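Local coordinates for galactose mutarotase related enzyme (Lactobacillus casei, PDB 3Q1N), which probably binds sugars and, as in the aldose 1-epimerase family, may interconvert the anomers of a carbohydrate substrate, at residues Pro51-Ser56 with Glu255-Leu260; Asp59-Arg62 with Thr67-Met70; His73-Asp78 with Lys103-Glu108; Gln171-Gly176 with Phe236-Ile241; Leu260-Gly265 with Tyr271-Asn276. All coordinates share one frame; numbering follows the deposited sequence.

Contact 1 (Pro51-Ser56 with Glu255-Leu260); sequences PSIGKS and EPFDGL. With NO3 (nitrate ion), chain C; EDO (1,2-ethanediol), chain J; EDO (1,2-ethanediol), chain N.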
# COMPACT_ATOMS: atom_id res chain seq x y z
N PRO A 51 1.58 5.30 10.75
CA PRO A 51 1.18 6.59 10.20
C PRO A 51 2.20 7.20 9.22
O PRO A 51 2.12 8.38 8.90
CB PRO A 51 1.02 7.46 11.45
CG PRO A 51 2.07 6.95 12.35
CD PRO A 51 2.17 5.45 12.09
N SER A 52 3.18 6.41 8.78
CA SER A 52 4.16 6.83 7.79
C SER A 52 4.24 5.76 6.68
O SER A 52 4.06 4.58 6.96
CB SER A 52 5.51 6.97 8.49
OG SER A 52 6.48 7.58 7.69
N ILE A 53 4.52 6.20 5.47
CA ILE A 53 4.82 5.34 4.33
C ILE A 53 6.30 5.45 4.05
O ILE A 53 6.86 6.54 3.98
CB ILE A 53 3.97 5.80 3.13
CG1 ILE A 53 2.49 5.49 3.37
CG2 ILE A 53 4.47 5.14 1.80
CD1 ILE A 53 1.56 6.26 2.34
N GLY A 54 6.97 4.32 3.89
CA GLY A 54 8.38 4.39 3.55
C GLY A 54 9.26 4.81 4.70
O GLY A 54 8.91 4.66 5.86
N LYS A 55 10.42 5.36 4.35
CA LYS A 55 11.43 5.71 5.33
C LYS A 55 11.27 7.18 5.76
O LYS A 55 10.79 7.99 5.01
CB LYS A 55 12.86 5.50 4.79
CG LYS A 55 13.39 4.06 4.85
CD LYS A 55 14.87 4.04 4.42
CE LYS A 55 15.50 2.67 4.47
NZ LYS A 55 16.89 2.64 3.83
N SER A 56 11.69 7.46 6.98
CA SER A 56 11.76 8.77 7.58
C SER A 56 13.23 9.24 7.63
O SER A 56 14.13 8.44 7.90
CB SER A 56 11.18 8.77 9.01
OG SER A 56 9.78 8.64 9.00
N GLU A 255 0.70 -0.55 -4.95
CA GLU A 255 0.50 -0.11 -3.59
C GLU A 255 -0.23 1.22 -3.50
O GLU A 255 0.33 2.27 -3.83
CB GLU A 255 1.87 0.01 -2.91
CG GLU A 255 2.84 -1.19 -3.12
CD GLU A 255 4.24 -0.89 -2.65
OE1 GLU A 255 4.49 0.24 -2.17
OE2 GLU A 255 5.13 -1.77 -2.77
N PRO A 256 -1.50 1.18 -3.07
CA PRO A 256 -2.21 2.44 -2.92
C PRO A 256 -1.62 3.27 -1.77
O PRO A 256 -1.50 2.75 -0.65
CB PRO A 256 -3.66 2.00 -2.63
CG PRO A 256 -3.78 0.61 -3.22
CD PRO A 256 -2.42 0.02 -2.95
N PHE A 257 -1.31 4.54 -2.05
CA PHE A 257 -0.67 5.46 -1.07
C PHE A 257 -1.55 6.70 -0.84
O PHE A 257 -1.84 7.47 -1.79
CB PHE A 257 0.69 6.01 -1.57
CG PHE A 257 1.91 5.09 -1.38
CD1 PHE A 257 1.84 3.77 -1.00
CD2 PHE A 257 3.16 5.62 -1.64
CE1 PHE A 257 3.00 2.99 -0.87
CE2 PHE A 257 4.29 4.86 -1.51
CZ PHE A 257 4.23 3.56 -1.13
N ASP A 258 -1.94 6.90 0.42
CA ASP A 258 -2.45 8.22 0.88
C ASP A 258 -1.35 8.89 1.73
O ASP A 258 -1.50 9.07 2.92
CB ASP A 258 -3.75 8.05 1.67
CG ASP A 258 -4.41 9.37 2.02
OD1 ASP A 258 -4.14 10.40 1.33
OD2 ASP A 258 -5.22 9.38 2.99
N GLY A 259 -0.26 9.24 1.05
CA GLY A 259 0.94 9.78 1.67
C GLY A 259 2.12 9.39 0.81
O GLY A 259 1.97 8.81 -0.27
N LEU A 260 3.29 9.84 1.23
CA LEU A 260 4.53 9.66 0.46
C LEU A 260 5.71 9.48 1.38
O LEU A 260 5.73 10.04 2.49
CB LEU A 260 4.79 10.91 -0.38
CG LEU A 260 3.84 11.25 -1.54
CD1 LEU A 260 4.09 12.62 -2.08
CD2 LEU A 260 3.96 10.16 -2.59
N NO3 C . 6.69 1.32 2.31
O1 NO3 C . 6.52 1.60 3.65
O2 NO3 C . 6.35 2.20 1.30
O3 NO3 C . 7.28 0.14 1.93
C1 EDO J . 7.83 0.02 -1.94
O1 EDO J . 6.94 0.81 -1.13
C2 EDO J . 9.03 -0.49 -1.18
O2 EDO J . 8.64 -1.32 -0.07
C1 EDO N . -5.92 13.02 -0.22
O1 EDO N . -4.76 13.10 0.63
C2 EDO N . -7.17 13.28 0.61
O2 EDO N . -7.56 12.07 1.25
O HOH W 1 4.61 8.99 4.84

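Contact 2 (Asp59-Arg62 with Thr67-Met70); sequences DQYR and TYPM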
# COMPACT_ATOMS: atom_id res chain seq x y z
N ASP A 59 15.52 8.36 10.46
CA ASP A 59 14.51 7.61 11.25
C ASP A 59 13.86 8.45 12.33
O ASP A 59 13.60 8.00 13.46
CB ASP A 59 15.15 6.33 11.81
CG ASP A 59 15.57 5.34 10.69
OD1 ASP A 59 14.83 5.09 9.71
OD2 ASP A 59 16.65 4.76 10.82
N GLN A 60 13.55 9.68 11.97
CA GLN A 60 12.90 10.61 12.90
C GLN A 60 12.11 11.65 12.10
O GLN A 60 12.14 11.68 10.85
CB GLN A 60 13.93 11.29 13.83
CG GLN A 60 14.90 12.20 13.10
CD GLN A 60 16.10 12.63 13.96
OE1 GLN A 60 16.14 13.74 14.47
NE2 GLN A 60 17.09 11.76 14.08
N TYR A 61 11.35 12.46 12.83
CA TYR A 61 10.57 13.53 12.26
C TYR A 61 10.24 14.56 13.29
O TYR A 61 10.58 14.42 14.47
CB TYR A 61 9.29 12.97 11.66
CG TYR A 61 8.26 12.51 12.68
CD1 TYR A 61 8.43 11.34 13.38
CD2 TYR A 61 7.12 13.25 12.94
CE1 TYR A 61 7.49 10.89 14.32
CE2 TYR A 61 6.16 12.81 13.88
CZ TYR A 61 6.36 11.64 14.57
OH TYR A 61 5.45 11.19 15.52
N ARG A 62 9.58 15.62 12.87
CA ARG A 62 9.18 16.68 13.78
C ARG A 62 7.66 16.84 13.87
O ARG A 62 6.92 16.60 12.89
CB ARG A 62 9.75 18.03 13.34
CG ARG A 62 11.23 18.18 13.66
CD ARG A 62 11.83 19.28 12.84
NE ARG A 62 11.39 20.60 13.29
CZ ARG A 62 11.11 21.65 12.50
NH1 ARG A 62 11.17 21.56 11.17
NH2 ARG A 62 10.76 22.82 13.05
N THR A 67 11.08 16.71 18.28
CA THR A 67 11.53 15.56 17.48
C THR A 67 11.09 14.22 18.05
O THR A 67 11.13 14.01 19.28
CB THR A 67 13.04 15.57 17.36
OG1 THR A 67 13.44 16.71 16.61
CG2 THR A 67 13.55 14.30 16.68
N TYR A 68 10.60 13.33 17.18
CA TYR A 68 10.23 11.95 17.55
C TYR A 68 10.86 10.94 16.60
O TYR A 68 11.13 11.26 15.44
CB TYR A 68 8.70 11.74 17.50
CG TYR A 68 7.98 12.57 18.52
CD1 TYR A 68 7.76 13.92 18.28
CD2 TYR A 68 7.58 12.03 19.75
CE1 TYR A 68 7.14 14.72 19.21
CE2 TYR A 68 6.94 12.86 20.71
CZ TYR A 68 6.73 14.18 20.41
OH TYR A 68 6.11 15.06 21.28
N PRO A 69 11.06 9.70 17.07
CA PRO A 69 11.56 8.62 16.25
C PRO A 69 10.42 8.01 15.44
O PRO A 69 9.26 8.02 15.89
CB PRO A 69 12.13 7.64 17.30
CG PRO A 69 11.22 7.82 18.49
CD PRO A 69 10.83 9.27 18.47
N MSE A 70 10.71 7.53 14.24
CA MSE A 70 9.70 6.84 13.43
C MSE A 70 10.35 5.72 12.66
O MSE A 70 11.39 5.89 12.01
CB MSE A 70 8.97 7.76 12.47
CG MSE A 70 7.88 7.10 11.60
SE MSE A 70 6.50 6.20 12.63
CE MSE A 70 5.92 7.75 13.66
O HOH W 2 12.34 5.40 9.01
O HOH W 3 14.54 16.32 14.29

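Contact 3 (His73-Asp78 with Lys103-Glu108); sequences HGFARD and KKFPFE. With NO3 (nitrate ion), chain B; NO3 (nitrate ion), chain C.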
# COMPACT_ATOMS: atom_id res chain seq x y z
N HIS A 73 8.11 2.20 7.27
CA HIS A 73 6.80 1.62 7.01
C HIS A 73 5.78 1.91 8.15
O HIS A 73 4.72 1.29 8.19
CB HIS A 73 6.86 0.07 6.81
CG HIS A 73 8.00 -0.43 5.98
ND1 HIS A 73 8.08 -0.25 4.62
CD2 HIS A 73 9.09 -1.17 6.33
CE1 HIS A 73 9.19 -0.81 4.16
NE2 HIS A 73 9.82 -1.40 5.18
N GLY A 74 6.10 2.82 9.07
CA GLY A 74 5.18 3.12 10.17
C GLY A 74 5.24 2.02 11.23
O GLY A 74 6.28 1.38 11.43
N PHE A 75 4.16 1.87 11.98
CA PHE A 75 4.10 0.90 13.05
C PHE A 75 2.80 0.11 13.22
O PHE A 75 2.76 -0.84 14.00
CB PHE A 75 4.47 1.55 14.39
CG PHE A 75 3.62 2.70 14.77
CD1 PHE A 75 2.30 2.53 15.07
CD2 PHE A 75 4.16 4.00 14.85
CE1 PHE A 75 1.52 3.59 15.40
CE2 PHE A 75 3.37 5.07 15.22
CZ PHE A 75 2.03 4.86 15.49
N ALA A 76 1.76 0.42 12.45
CA ALA A 76 0.48 -0.33 12.55
C ALA A 76 0.73 -1.82 12.23
O ALA A 76 0.08 -2.70 12.78
CB ALA A 76 -0.58 0.27 11.62
N ARG A 77 1.63 -2.09 11.30
CA ARG A 77 1.93 -3.42 10.84
C ARG A 77 2.57 -4.23 11.96
O ARG A 77 2.65 -5.46 11.88
CB ARG A 77 2.87 -3.36 9.60
CG ARG A 77 4.27 -2.80 9.88
CD ARG A 77 5.23 -2.94 8.66
NE ARG A 77 6.59 -3.04 9.12
CZ ARG A 77 7.65 -3.48 8.43
NH1 ARG A 77 7.55 -3.84 7.16
NH2 ARG A 77 8.83 -3.53 9.02
N ASP A 78 3.07 -3.55 13.00
CA ASP A 78 3.80 -4.24 14.09
C ASP A 78 2.98 -4.74 15.27
O ASP A 78 3.51 -5.44 16.13
CB ASP A 78 4.88 -3.31 14.64
CG ASP A 78 5.94 -3.01 13.61
OD1 ASP A 78 6.38 -3.97 12.94
OD2 ASP A 78 6.32 -1.82 13.49
N LYS A 103 5.40 6.65 22.16
CA LYS A 103 6.79 7.16 22.15
C LYS A 103 7.22 7.64 20.78
O LYS A 103 8.06 8.56 20.68
CB LYS A 103 7.78 6.09 22.66
CG LYS A 103 7.55 5.79 24.15
CD LYS A 103 8.53 4.71 24.77
CE LYS A 103 8.02 3.25 24.58
NZ LYS A 103 8.44 2.24 25.68
N LYS A 104 6.64 7.05 19.74
CA LYS A 104 6.96 7.43 18.37
C LYS A 104 6.03 8.52 17.84
O LYS A 104 6.40 9.22 16.94
CB LYS A 104 6.87 6.23 17.41
CG LYS A 104 7.96 5.20 17.64
CD LYS A 104 7.88 4.09 16.63
CE LYS A 104 9.06 3.14 16.72
NZ LYS A 104 8.96 2.26 17.92
N PHE A 105 4.80 8.57 18.37
CA PHE A 105 3.69 9.24 17.73
C PHE A 105 2.69 9.55 18.87
O PHE A 105 1.94 8.68 19.31
CB PHE A 105 3.13 8.29 16.68
CG PHE A 105 2.03 8.85 15.82
CD1 PHE A 105 2.26 9.90 14.90
CD2 PHE A 105 0.71 8.36 15.93
CE1 PHE A 105 1.21 10.37 14.03
CE2 PHE A 105 -0.31 8.83 15.08
CZ PHE A 105 -0.08 9.81 14.17
N PRO A 106 2.75 10.77 19.40
CA PRO A 106 2.09 11.04 20.70
C PRO A 106 0.60 11.35 20.56
O PRO A 106 0.10 12.42 20.98
CB PRO A 106 2.89 12.23 21.23
CG PRO A 106 3.32 12.96 19.99
CD PRO A 106 3.61 11.89 18.97
N PHE A 107 -0.11 10.43 19.89
CA PHE A 107 -1.51 10.60 19.58
C PHE A 107 -2.27 9.35 19.92
O PHE A 107 -1.88 8.22 19.59
CB PHE A 107 -1.72 10.91 18.06
CG PHE A 107 -1.03 12.14 17.60
CD1 PHE A 107 -1.61 13.38 17.79
CD2 PHE A 107 0.22 12.09 16.97
CE1 PHE A 107 -0.95 14.53 17.40
CE2 PHE A 107 0.85 13.23 16.59
CZ PHE A 107 0.25 14.46 16.80
N GLU A 108 -3.42 9.56 20.56
CA GLU A 108 -4.46 8.55 20.58
C GLU A 108 -5.17 8.48 19.22
O GLU A 108 -5.50 9.50 18.60
CB GLU A 108 -5.46 8.80 21.73
CG GLU A 108 -4.77 8.86 23.07
CD GLU A 108 -5.71 8.73 24.24
OE1 GLU A 108 -6.92 8.91 24.07
OE2 GLU A 108 -5.20 8.46 25.37
N NO3 B . 6.38 -3.23 4.34
O1 NO3 B . 5.60 -2.98 5.46
O2 NO3 B . 6.12 -2.66 3.13
O3 NO3 B . 7.46 -4.05 4.44
N NO3 C . 6.69 1.32 2.31
O1 NO3 C . 6.52 1.60 3.65
O2 NO3 C . 6.35 2.20 1.30
O3 NO3 C . 7.28 0.14 1.93

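Contact 4 (Gln171-Gly176 with Phe236-Ile241); sequences QRFGIG and FPYLTI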
# COMPACT_ATOMS: atom_id res chain seq x y z
N GLN A 171 3.36 10.44 -14.64
CA GLN A 171 4.53 11.00 -13.97
C GLN A 171 4.80 10.22 -12.68
O GLN A 171 3.86 9.63 -12.09
CB GLN A 171 4.32 12.50 -13.68
CG GLN A 171 4.19 13.40 -14.94
CD GLN A 171 5.52 13.65 -15.63
OE1 GLN A 171 6.34 14.46 -15.16
NE2 GLN A 171 5.76 12.97 -16.76
N ARG A 172 6.07 10.18 -12.28
CA ARG A 172 6.46 9.60 -11.00
C ARG A 172 7.20 10.61 -10.15
O ARG A 172 7.82 11.56 -10.67
CB ARG A 172 7.37 8.39 -11.19
CG ARG A 172 8.73 8.76 -11.67
CD ARG A 172 9.55 7.61 -12.01
NE ARG A 172 9.99 6.86 -10.84
CZ ARG A 172 10.97 5.95 -10.89
NH1 ARG A 172 11.62 5.74 -12.03
NH2 ARG A 172 11.32 5.28 -9.80
N PHE A 173 7.14 10.41 -8.85
CA PHE A 173 7.97 11.17 -7.93
C PHE A 173 9.43 10.74 -8.08
O PHE A 173 9.74 9.56 -8.03
CB PHE A 173 7.53 10.99 -6.49
CG PHE A 173 6.27 11.69 -6.18
CD1 PHE A 173 6.30 13.05 -5.85
CD2 PHE A 173 5.05 11.07 -6.29
CE1 PHE A 173 5.15 13.74 -5.56
CE2 PHE A 173 3.89 11.78 -6.05
CZ PHE A 173 3.94 13.11 -5.67
N GLY A 174 10.31 11.69 -8.29
CA GLY A 174 11.71 11.36 -8.34
C GLY A 174 12.23 10.75 -7.04
O GLY A 174 11.85 11.16 -5.95
N ILE A 175 13.12 9.76 -7.18
CA ILE A 175 13.70 9.02 -6.05
C ILE A 175 15.20 9.34 -5.89
O ILE A 175 15.95 9.41 -6.87
CB ILE A 175 13.55 7.51 -6.25
CG1 ILE A 175 12.06 7.16 -6.43
CG2 ILE A 175 14.19 6.74 -5.08
CD1 ILE A 175 11.13 7.61 -5.32
N GLY A 176 15.63 9.53 -4.64
CA GLY A 176 17.04 9.70 -4.33
C GLY A 176 17.25 10.16 -2.89
O GLY A 176 16.61 11.14 -2.46
N PHE A 236 -7.25 7.19 -3.22
CA PHE A 236 -5.83 7.19 -2.87
C PHE A 236 -5.10 8.06 -3.90
O PHE A 236 -5.16 7.77 -5.09
CB PHE A 236 -5.27 5.76 -2.85
CG PHE A 236 -5.67 4.97 -1.64
CD1 PHE A 236 -6.91 4.36 -1.57
CD2 PHE A 236 -4.84 4.89 -0.56
CE1 PHE A 236 -7.29 3.66 -0.44
CE2 PHE A 236 -5.19 4.21 0.56
CZ PHE A 236 -6.47 3.60 0.64
N PRO A 237 -4.45 9.15 -3.47
CA PRO A 237 -3.85 10.06 -4.44
C PRO A 237 -2.69 9.48 -5.20
O PRO A 237 -2.46 9.86 -6.34
CB PRO A 237 -3.42 11.27 -3.59
CG PRO A 237 -3.33 10.76 -2.20
CD PRO A 237 -4.38 9.65 -2.09
N TYR A 238 -1.95 8.53 -4.62
CA TYR A 238 -0.76 8.01 -5.31
C TYR A 238 -0.80 6.48 -5.36
O TYR A 238 -1.58 5.86 -4.63
CB TYR A 238 0.52 8.51 -4.62
CG TYR A 238 0.48 9.99 -4.34
CD1 TYR A 238 0.37 10.89 -5.36
CD2 TYR A 238 0.49 10.48 -3.02
CE1 TYR A 238 0.30 12.22 -5.14
CE2 TYR A 238 0.44 11.86 -2.79
CZ TYR A 238 0.38 12.70 -3.88
OH TYR A 238 0.29 14.07 -3.74
N LEU A 239 0.02 5.89 -6.24
CA LEU A 239 0.01 4.47 -6.50
C LEU A 239 1.42 4.04 -6.82
O LEU A 239 2.01 4.57 -7.77
CB LEU A 239 -0.91 4.12 -7.69
CG LEU A 239 -1.15 2.62 -7.91
CD1 LEU A 239 -1.87 1.97 -6.71
CD2 LEU A 239 -1.95 2.39 -9.23
N THR A 240 1.94 3.08 -6.06
CA THR A 240 3.35 2.74 -6.17
C THR A 240 3.57 1.32 -6.68
O THR A 240 2.91 0.39 -6.24
CB THR A 240 4.05 2.94 -4.83
OG1 THR A 240 3.98 4.33 -4.49
CG2 THR A 240 5.51 2.52 -4.88
N ILE A 241 4.50 1.18 -7.63
CA ILE A 241 4.88 -0.13 -8.16
C ILE A 241 6.28 -0.45 -7.64
O ILE A 241 7.17 0.41 -7.66
CB ILE A 241 4.87 -0.14 -9.69
CG1 ILE A 241 3.54 0.40 -10.24
CG2 ILE A 241 5.12 -1.57 -10.22
CD1 ILE A 241 3.54 1.92 -10.54

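Contact 5 (Leu260-Gly265 with Tyr271-Asn276); sequences LPDQAG and YTKLGN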
# COMPACT_ATOMS: atom_id res chain seq x y z
N LEU A 260 3.29 9.84 1.23
CA LEU A 260 4.53 9.66 0.46
C LEU A 260 5.71 9.48 1.38
O LEU A 260 5.73 10.04 2.49
CB LEU A 260 4.79 10.91 -0.38
CG LEU A 260 3.84 11.25 -1.54
CD1 LEU A 260 4.09 12.62 -2.08
CD2 LEU A 260 3.96 10.16 -2.59
N PRO A 261 6.72 8.71 0.94
CA PRO A 261 7.97 8.70 1.70
C PRO A 261 8.54 10.10 1.84
O PRO A 261 8.25 10.98 1.05
CB PRO A 261 8.91 7.87 0.80
CG PRO A 261 7.96 7.09 -0.13
CD PRO A 261 6.81 7.97 -0.33
N ASP A 262 9.41 10.31 2.83
CA ASP A 262 10.02 11.59 2.99
C ASP A 262 10.85 12.01 1.77
O ASP A 262 11.47 11.19 1.07
CB ASP A 262 10.97 11.57 4.18
CG ASP A 262 10.37 12.15 5.47
OD1 ASP A 262 9.42 12.98 5.43
OD2 ASP A 262 10.93 11.80 6.54
N GLN A 263 10.86 13.32 1.55
CA GLN A 263 11.86 13.95 0.68
C GLN A 263 13.17 14.04 1.46
O GLN A 263 13.19 14.52 2.57
CB GLN A 263 11.40 15.35 0.26
CG GLN A 263 12.48 16.04 -0.57
CD GLN A 263 12.04 17.30 -1.29
OE1 GLN A 263 10.84 17.63 -1.37
NE2 GLN A 263 13.03 18.03 -1.83
N ALA A 264 14.26 13.58 0.84
CA ALA A 264 15.59 13.53 1.48
C ALA A 264 16.01 14.88 2.06
O ALA A 264 15.78 15.94 1.48
CB ALA A 264 16.64 13.08 0.47
N GLY A 265 16.67 14.85 3.20
CA GLY A 265 17.19 16.05 3.83
C GLY A 265 17.00 16.00 5.33
O GLY A 265 17.04 14.91 5.93
N TYR A 271 3.35 18.19 10.10
CA TYR A 271 2.27 19.12 9.79
C TYR A 271 2.41 19.80 8.43
O TYR A 271 1.47 20.47 7.96
CB TYR A 271 2.18 20.21 10.87
CG TYR A 271 1.66 19.65 12.20
CD1 TYR A 271 0.39 19.07 12.29
CD2 TYR A 271 2.43 19.72 13.37
CE1 TYR A 271 -0.08 18.53 13.51
CE2 TYR A 271 1.98 19.17 14.59
CZ TYR A 271 0.70 18.61 14.65
OH TYR A 271 0.27 18.11 15.85
N THR A 272 3.56 19.64 7.77
CA THR A 272 3.72 20.17 6.40
C THR A 272 4.27 19.12 5.40
O THR A 272 4.43 19.45 4.21
CB THR A 272 4.72 21.35 6.37
OG1 THR A 272 6.00 20.91 6.84
CG2 THR A 272 4.24 22.52 7.22
N LYS A 273 4.54 17.90 5.87
CA LYS A 273 5.11 16.80 5.06
C LYS A 273 4.19 16.50 3.87
O LYS A 273 2.98 16.33 4.03
CB LYS A 273 5.31 15.55 5.93
CG LYS A 273 5.78 14.31 5.22
CD LYS A 273 5.97 13.10 6.16
CE LYS A 273 6.32 11.84 5.44
NZ LYS A 273 6.56 10.67 6.36
N LEU A 274 4.76 16.51 2.68
CA LEU A 274 3.93 16.32 1.47
C LEU A 274 3.25 14.97 1.56
O LEU A 274 3.89 13.95 1.82
CB LEU A 274 4.76 16.40 0.21
CG LEU A 274 4.00 16.39 -1.12
CD1 LEU A 274 3.21 17.72 -1.23
CD2 LEU A 274 4.94 16.18 -2.34
N GLY A 275 1.94 14.99 1.29
CA GLY A 275 1.10 13.79 1.29
C GLY A 275 0.41 13.49 2.62
O GLY A 275 -0.47 12.62 2.67
N ASN A 276 0.87 14.10 3.70
CA ASN A 276 0.20 13.97 4.96
C ASN A 276 -1.16 14.70 4.98
O ASN A 276 -1.40 15.68 4.25
CB ASN A 276 1.06 14.45 6.18
CG ASN A 276 2.00 13.39 6.72
OD1 ASN A 276 2.17 12.32 6.14
ND2 ASN A 276 2.63 13.69 7.89
O HOH W 4 3.09 11.70 3.48
O HOH W 1 4.61 8.99 4.84
O HOH W 5 6.65 13.30 1.88
O HOH W 6 8.84 11.00 8.13
O HOH W 7 8.03 8.59 5.28

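Contact 1 (Pro51-Ser56 with Glu255-Leu260)
Ile-53 lays its branches over Phe-257 and Gly-259, and this apolar packing carries the contact directly. Its CG2 stands over one face of the Phe-257 ring, displaced toward the CE2–CZ rim and 3.5 Å from the centroid, a CH-pi contact whose approach is 20° off the ring normal. A chi1 of -69° sets CG1 beside the backbone N and leaves CG2 anti to it; the CG1 branch carries CD1 to Gly-259, 3.5 Å from its carbonyl C. A side chain on Gly-259 would run into that methyl, so the bare backbone suits the fit.

The polar link between the segments is indirect. Water 1 accepts a hydrogen bond from Ile-53 N (2.9 Å) and lies 2.8 Å from Leu-260 O, to which it donates.

Small molecules, probably from the crystallisation liquor, bind at the margin. Gly-54 N donates to O1 of the nitrate of chain C at 2.8 Å, and O2 of that ion is 3.5 Å from Phe-257 CZ. The ethanediol of chain J, in the ring plane at the Phe-257 edge, donates from O1 to Glu-255 OE1 (2.7 Å) and also bonds to His-143. Here a loop following strand 48-49 meets the end of strand 251-258, an arrangement consistent with the sugar-binding cleft of the galactose mutarotase fold.

Contact 2 (Asp59-Arg62 with Thr67-Met70)
Tyr-61 turns its ring back beneath the partner strand, where CE1 meets Tyr-68 CB at 3.5 Å and Met-70 CE at 3.6 Å. Its CG lies between the backbone N and the carbonyl carbon (chi1 72°), which carries the ring across toward Tyr-68 and Met-70. Met-70, a selenomethionine, starts with CG anti to its N and then bends at chi2 and chi3, curling its methyl round to the tyrosine. The Tyr-68 ring swings outward instead, and the two aromatic planes meet at 34°, neither stacked nor edge-to-face. Tyr-61 OH bonds to Lys-104 O, and its ring stacks with Trp-270. A serine in place of Tyr-61 would probably leave Lys-104 O without this donor and open a gap beside the Met-70 methyl.

On the other face, Gln-60 extends OE1 toward Thr-67 CG2, while water 3 bridges OE1 (3.0 Å) and Thr-67 OG1 (2.6 Å); Gln-60 NE2 turns to Gln-58 O. Between the two faces, Tyr-61 N to Tyr-68 O and Tyr-68 N to Tyr-61 O are paired bonds of 2.9 Å. Met-70 N reaches Asp-59 O at 3.0 Å from above the carbonyl plane. Strands 60-62 and 67-69 thus form a short antiparallel beta hairpin.

Contact 3 (His73-Asp78 with Lys103-Glu108)
Phe-75 points the CE2–CZ edge of its ring at Phe-105, with CE2 3.5 Å from Phe-105 CB. The two planes are inclined at 60°, and Phe-75 CZ lies 3.8 Å from Phe-105 CD2. Beside them the aliphatic run of Lys-104 slides past in the opposite sense, its CD 4.1 Å from Phe-75 CD2.

Behind this first shell, Phe-107, two residues on, sets CD2 over the centre of the Phe-105 ring, with Pro-106 between them as the centre of an inverse gamma turn. Phe-75, for its part, leads into the 3-10 segment 76-78, closed by a bond from Asp-78 N to Phe-75 O (2.9 Å). The contact thus joins the loop before strand 82-84 to the end of helix 99-104; Pro-51 packs on both phenylalanines and Tyr-109 on Phe-75.

Farther out, the same loop sends two groups to nitrates. His-73 ND1 donates to O1 of the chain C ion at 2.6 Å, while the chain B ion lies over a face of the imidazole and takes a weak bond from Arg-77 NH1. An alanine in place of His-73 would probably cost the chain C nitrate this donor and uncover the guanidinium face of Arg-77 that His-73 CD2 lies over, leaving that group less firmly held.

Contact 4 (Gln171-Gly176 with Phe236-Ile241)
Phe-173 drives the edge of its ring into the face of Tyr-238, and this single aromatic pair makes up the direct contact between the two segments. The planes stand at 90° with centroids 5.2 Å apart, a T-shaped (edge-to-face) arrangement. Phe-173 CE2 presents itself to both Tyr-238 CD1 and CE1 at 3.7 Å, and Phe-173 CZ lies 3.8 Å from Tyr-238 CE1, so one corner of the phenylalanine lies across one side of the tyrosine ring. Both side chains place CG anti to the carbonyl carbon (chi1 -73° for Phe-173, -47° for Tyr-238), and in this way each sends its ring off its own strand into the space between them.

The tight part lies at the tyrosine ring, covered on both faces. Pro-237 CB sits over the centre of the ring, 3.8 Å above its plane on the face opposite the phenylalanine, clamping Tyr-238 between a proline and an aromatic edge. Leu-260 wedges against both rings, and Ile-209, Val-185 and Ala-211 pack on Phe-173.

The rest is looser. Beyond the ring pair the residues of 171-176 and 236-241 do not meet; Ile-175 is partly exposed, and so is Tyr-238 itself. Backbone bonds to Ile-209 of strand 208-210 and to Glu-186 of strand 184-187 hold strand 171-175 between them. The aromatic pair thus reaches across strand 208-210, which itself pairs with strand 238-242, an arrangement consistent with the beta-sandwich fold of galactose mutarotases.

Contact 5 (Leu260-Gly265 with Tyr271-Asn276)
Leu-260 and Asp-262 meet Lys-273 and Leu-274 in a largely buried contact between the two arms of one long loop, which leaves strand 251-258 and returns to strand 277-279. It combines an apolar touch, a long salt bridge and a set of waters. At the apolar end the two leucines run alongside each other in the same sense, with Leu-260 CD1 3.7 Å from Leu-274 CD2.

At the polar end Lys-273 reaches across fully extended, CG anti to the backbone N (chi1 175°), so its stem passes along Leu-260 O and the Asp-262 carboxylate. The salt bridge from NZ to Asp-262 OD1 is long, 3.8 Å; CE comes nearer to OD1, at 3.3 Å. The ammonium instead donates to waters 1, 6 and 7, and two of these carry it on: water 6 to Asp-262 OD2 (2.7 Å) and water 1 to Leu-260 O. The carboxylate has protein partners too, with a bond from Asn-57 N to OD2 and a weak one from Thr-268 OG1 to OD1.

Nearer the turn, water 4 accepts from Leu-260 N (2.9 Å) and lies within bonding distance of Leu-274 O and Asn-276 OD1. Water 5 similarly spans Pro-261 O and Leu-274 O.

Asn-276 N bonds to Lys-273 O at 3.1 Å, and Gly-275, with positive phi (93°), takes the third position; a side chain there would collide with Leu-260 N. Lys-273 to Asn-276 therefore form a type II beta turn in the returning arm, joined to the outgoing arm by the leucine contact, the lysine and bridging waters.

How the contacts relate
Contact 1 is the hub. Its centre lies about 9 Å from that of contact 5, with which it shares Leu-260 and water 1, about 10 Å from contact 4, whose strand 238-242 pairs with strand 251-258, and about 13 Å from contact 3. The chain C nitrate joins contacts 1 and 3, gripped by Gly-54 and His-73; with the chain J ethanediol it may mark the pocket where a sugar would bind. The hairpin of contact 2 sits farther out but reaches contact 3 through Tyr-61 OH to Lys-104 O (2.6 Å). Contacts 4 and 5 have centres about 13 Å apart. Contact 4 lies about 23 Å, centre to centre, from both contact 2 and contact 3.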